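Stage II sporulation E family protein (Thermanaerovibrio acidaminovorans, PDB 3RNR) probably acts as a metal-dependent protein phosphatase of the PP2C (PPM) family, removing phosphate from phosphorylated serine or threonine side chains. Local coordinates at the interface of chains A and B. Numbering follows the deposited sequence. Chains: chain A/B, Stage II sporulation E family protein.

Contact 1 sits at the middle of the two-fold interface and contact 2 off to one side, the centres of their C-alpha atoms about 12 Å apart. They share B:Leu180 and lie along the same antiparallel pairing: strand 175-180 of chain A runs against strand 176-181 of chain B, paired in contact 1 at residue 178 of both chains and in contact 2 at A:Arg175 and B:Ser181. Contact 1 adds the starts of the two helices at residue 186. Because the interface is symmetric, contact 2 recurs with chains exchanged. The dimer may be the biological one, or may belong to the crystal.

Contact 1: the interface of chains A and B. Residues chain A 178, 186-187, 190; chain B 178, 180, 186-187.
A:Met178 and B:Met178, both selenomethionines, face each other where two PP2C-family domains join their beta-sheets edge to edge around a two-fold axis. The backbone bonding is reciprocal. A:Met178 N donates to B:Met178 O at 2.9 Å, and B:Met178 N returns the bond to A:Met178 O, also at 2.9 Å. This reciprocal pair is that of an antiparallel bridge, and the residue pairs with its own copy.

Apolar contact follows from the two side chains, which lie side by side and point the same way towards the helix starts. They break the symmetry of the backbone. In chain A, CG is wedged between the backbone N and the carbonyl carbon (chi1 55°); in chain B it swings to lie anti to the carbonyl carbon (chi1 -42°). Each chain then bends at its last torsion, and the methyl CE of B:Met178 comes 3.4 Å from the selenium SE of A:Met178, although the placement of this methyl is doubtful because it also sits too near CG of A:Met178. B:Leu180 flanks the pair, its CD1 at 4.2 Å from the same SE.

Further along, the first turns of helices 186-195 of chain A and 186-193 of chain B meet at A:Ala186 and B:Ala186. Several separations here are too short to be real, and the overlap runs on into the backbones of A:Arg187 and B:Arg187 and the roots of their side chains, so the detailed positions are doubtful.

Charged groups meet at the outer end. A:Arg187 reaches out extended from CG to NE, while B:Arg187 folds at its second and third torsions, and the two chains cross. Their guanidinium planes stand 70° apart: NH1 of A:Arg187 sits over one face of the other group, towards its rim, 3.4 Å from CZ of B:Arg187. Two like-charged groups so close would presumably repel unless water or ions screen them, but the overlap beneath the two residues makes their mutual placement uncertain.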
# COMPACT_ATOMS: atom_id res chain seq x y z
N MSE A 178 7.87 1.33 -2.93
CA MSE A 178 8.44 0.14 -3.54
C MSE A 178 8.31 -1.07 -2.66
O MSE A 178 8.34 -0.97 -1.44
CB MSE A 178 9.90 0.36 -3.94
CG MSE A 178 10.81 0.82 -2.84
SE MSE A 178 12.51 1.51 -3.59
CE MSE A 178 12.93 0.04 -4.79
N ALA A 186 18.61 -1.93 -3.09
CA ALA A 186 17.72 -0.81 -3.37
C ALA A 186 18.49 0.42 -3.88
O ALA A 186 17.88 1.37 -4.38
CB ALA A 186 16.86 -0.50 -2.16
N ARG A 187 19.81 0.39 -3.77
CA ARG A 187 20.67 1.40 -4.38
C ARG A 187 20.76 1.21 -5.90
O ARG A 187 20.54 2.14 -6.67
CB ARG A 187 22.08 1.36 -3.79
CG ARG A 187 22.25 2.12 -2.47
CD ARG A 187 23.71 2.12 -2.05
NE ARG A 187 23.95 2.95 -0.87
CZ ARG A 187 24.54 2.53 0.24
NH1 ARG A 187 24.97 1.28 0.33
NH2 ARG A 187 24.71 3.36 1.26
N LEU A 190 17.13 1.05 -8.38
CA LEU A 190 16.51 2.35 -8.61
C LEU A 190 17.41 3.19 -9.48
O LEU A 190 16.95 3.93 -10.35
CB LEU A 190 16.28 3.07 -7.29
CG LEU A 190 15.10 4.03 -7.27
CD1 LEU A 190 13.86 3.40 -7.92
CD2 LEU A 190 14.79 4.51 -5.84
N MSE B 178 8.35 -0.05 1.28
CA MSE B 178 8.99 1.17 1.76
C MSE B 178 8.52 2.36 0.96
O MSE B 178 8.43 2.29 -0.27
CB MSE B 178 10.52 1.10 1.58
CG MSE B 178 11.18 -0.20 1.93
SE MSE B 178 13.09 -0.10 1.42
CE MSE B 178 12.87 0.40 -0.44
N LEU B 180 9.91 6.05 0.26
CA LEU B 180 11.09 6.89 0.41
C LEU B 180 11.01 8.10 -0.53
O LEU B 180 10.10 8.22 -1.33
CB LEU B 180 12.35 6.11 0.04
CG LEU B 180 12.44 4.63 0.40
CD1 LEU B 180 13.59 3.97 -0.35
CD2 LEU B 180 12.62 4.48 1.90
N ALA B 186 18.10 4.04 -1.08
CA ALA B 186 17.26 2.86 -0.97
C ALA B 186 17.92 1.63 -0.32
O ALA B 186 17.46 1.16 0.71
CB ALA B 186 16.64 2.52 -2.32
N ARG B 187 18.98 1.09 -0.93
CA ARG B 187 19.63 -0.09 -0.37
C ARG B 187 20.38 0.23 0.91
O ARG B 187 20.44 -0.58 1.83
CB ARG B 187 20.58 -0.75 -1.39
CG ARG B 187 21.42 -1.87 -0.82
CD ARG B 187 22.79 -1.35 -0.43
NE ARG B 187 23.65 -1.14 -1.59
CZ ARG B 187 24.93 -1.48 -1.63
NH1 ARG B 187 25.49 -2.04 -0.57
NH2 ARG B 187 25.65 -1.26 -2.72

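Contact 2: the interface of chains A and B. Residues chain A 172, 175; chain B 6, 11, 81, 180-181, 210-211.
A:Arg175 pushes its guanidinium into chain B, to the carbonyl at the end of strand 205-210. NH2 of A:Arg175 gives a fairly straight hydrogen bond to the backbone O of B:Ile210 at 3.0 Å, with the oxygen almost in the guanidinium plane though the donor is tilted from the plane of the carbonyl. NH1 adds a weak bond to the same oxygen, so both terminal nitrogens converge on it.

The two faces of the group are covered differently. B:Leu180 O lies 3.4 Å above one face of the A:Arg175 guanidinium, towards the rim, and methyl CD2 of B:Leu81 lies over the opposite face, also towards the rim. B:Leu81 also turns CD1 towards the aliphatic stem, 3.9 Å from CD of A:Arg175. A water bridges NE and NH2 of A:Arg175, at 2.8 Å from NE, to the backbone O of B:Leu180.

Bends at chi2 (-62°) and chi3 (-48°) fold the arginine into this slot. Its backbone stands opposite B:Ser181 in the antiparallel pairing, and CB of that serine also touches NH1.

At the far side, methyl CG2 of B:Thr6 sits over the face of the A:His172 ring, 3.7 Å from the ring centroid, a CH-pi contact made less certain by the poor order of the histidine. The site probably anchors one end of the strand pairing in this dimer and may so stabilise it.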
# COMPACT_ATOMS: atom_id res chain seq x y z
N HIS A 172 3.95 14.84 -3.13
CA HIS A 172 4.29 13.51 -3.64
C HIS A 172 5.50 13.57 -4.58
O HIS A 172 6.00 12.53 -5.04
CB HIS A 172 3.09 12.87 -4.34
CG HIS A 172 1.85 12.85 -3.50
ND1 HIS A 172 0.69 12.22 -3.89
CD2 HIS A 172 1.59 13.39 -2.28
CE1 HIS A 172 -0.23 12.36 -2.95
NE2 HIS A 172 0.29 13.07 -1.97
N ARG A 175 8.51 11.38 -4.30
CA ARG A 175 8.12 10.30 -3.39
C ARG A 175 8.05 8.99 -4.18
O ARG A 175 7.65 8.98 -5.35
CB ARG A 175 6.77 10.57 -2.68
CG ARG A 175 6.72 11.86 -1.83
CD ARG A 175 7.72 11.85 -0.67
NE ARG A 175 7.69 10.59 0.10
CZ ARG A 175 8.52 10.34 1.11
NH1 ARG A 175 9.42 11.26 1.47
NH2 ARG A 175 8.45 9.19 1.76
N THR B 6 1.21 6.89 -0.58
CA THR B 6 1.27 8.33 -0.50
C THR B 6 -0.09 8.82 -0.90
O THR B 6 -0.50 8.60 -2.05
CB THR B 6 2.28 8.91 -1.51
OG1 THR B 6 3.38 8.01 -1.67
CG2 THR B 6 2.80 10.25 -1.02
N ALA B 11 2.74 10.16 3.81
CA ALA B 11 3.25 8.87 3.37
C ALA B 11 3.02 7.93 4.55
O ALA B 11 3.33 8.29 5.69
CB ALA B 11 4.71 8.94 3.05
N LEU B 81 4.08 14.94 5.19
CA LEU B 81 5.18 15.39 4.34
C LEU B 81 5.35 16.91 4.36
O LEU B 81 6.41 17.44 4.03
CB LEU B 81 4.97 14.91 2.90
CG LEU B 81 4.93 13.39 2.72
CD1 LEU B 81 4.61 13.00 1.29
CD2 LEU B 81 6.24 12.77 3.17
N LEU B 180 9.91 6.05 0.26
CA LEU B 180 11.09 6.89 0.41
C LEU B 180 11.01 8.10 -0.53
O LEU B 180 10.10 8.22 -1.33
CB LEU B 180 12.35 6.11 0.04
CG LEU B 180 12.44 4.63 0.40
CD1 LEU B 180 13.59 3.97 -0.35
CD2 LEU B 180 12.62 4.48 1.90
N SER B 181 12.01 8.96 -0.45
CA SER B 181 12.12 10.04 -1.42
C SER B 181 13.30 9.66 -2.29
O SER B 181 14.19 8.94 -1.84
CB SER B 181 12.37 11.37 -0.71
OG SER B 181 13.68 11.41 -0.20
N ILE B 210 10.34 6.78 5.18
CA ILE B 210 11.45 7.69 5.42
C ILE B 210 11.08 9.06 4.89
O ILE B 210 10.65 9.18 3.78
CB ILE B 210 12.72 7.29 4.72
CG1 ILE B 210 13.09 5.85 5.00
CG2 ILE B 210 13.85 8.19 5.09
CD1 ILE B 210 13.39 5.58 6.34
N LEU B 211 11.24 10.08 5.71
CA LEU B 211 10.91 11.41 5.32
C LEU B 211 11.84 11.91 4.21
O LEU B 211 13.02 11.80 4.35
CB LEU B 211 10.99 12.31 6.53
CG LEU B 211 10.67 13.77 6.28
CD1 LEU B 211 9.42 13.92 5.58
CD2 LEU B 211 10.63 14.52 7.53
O HOH W 1 7.10 7.86 -0.33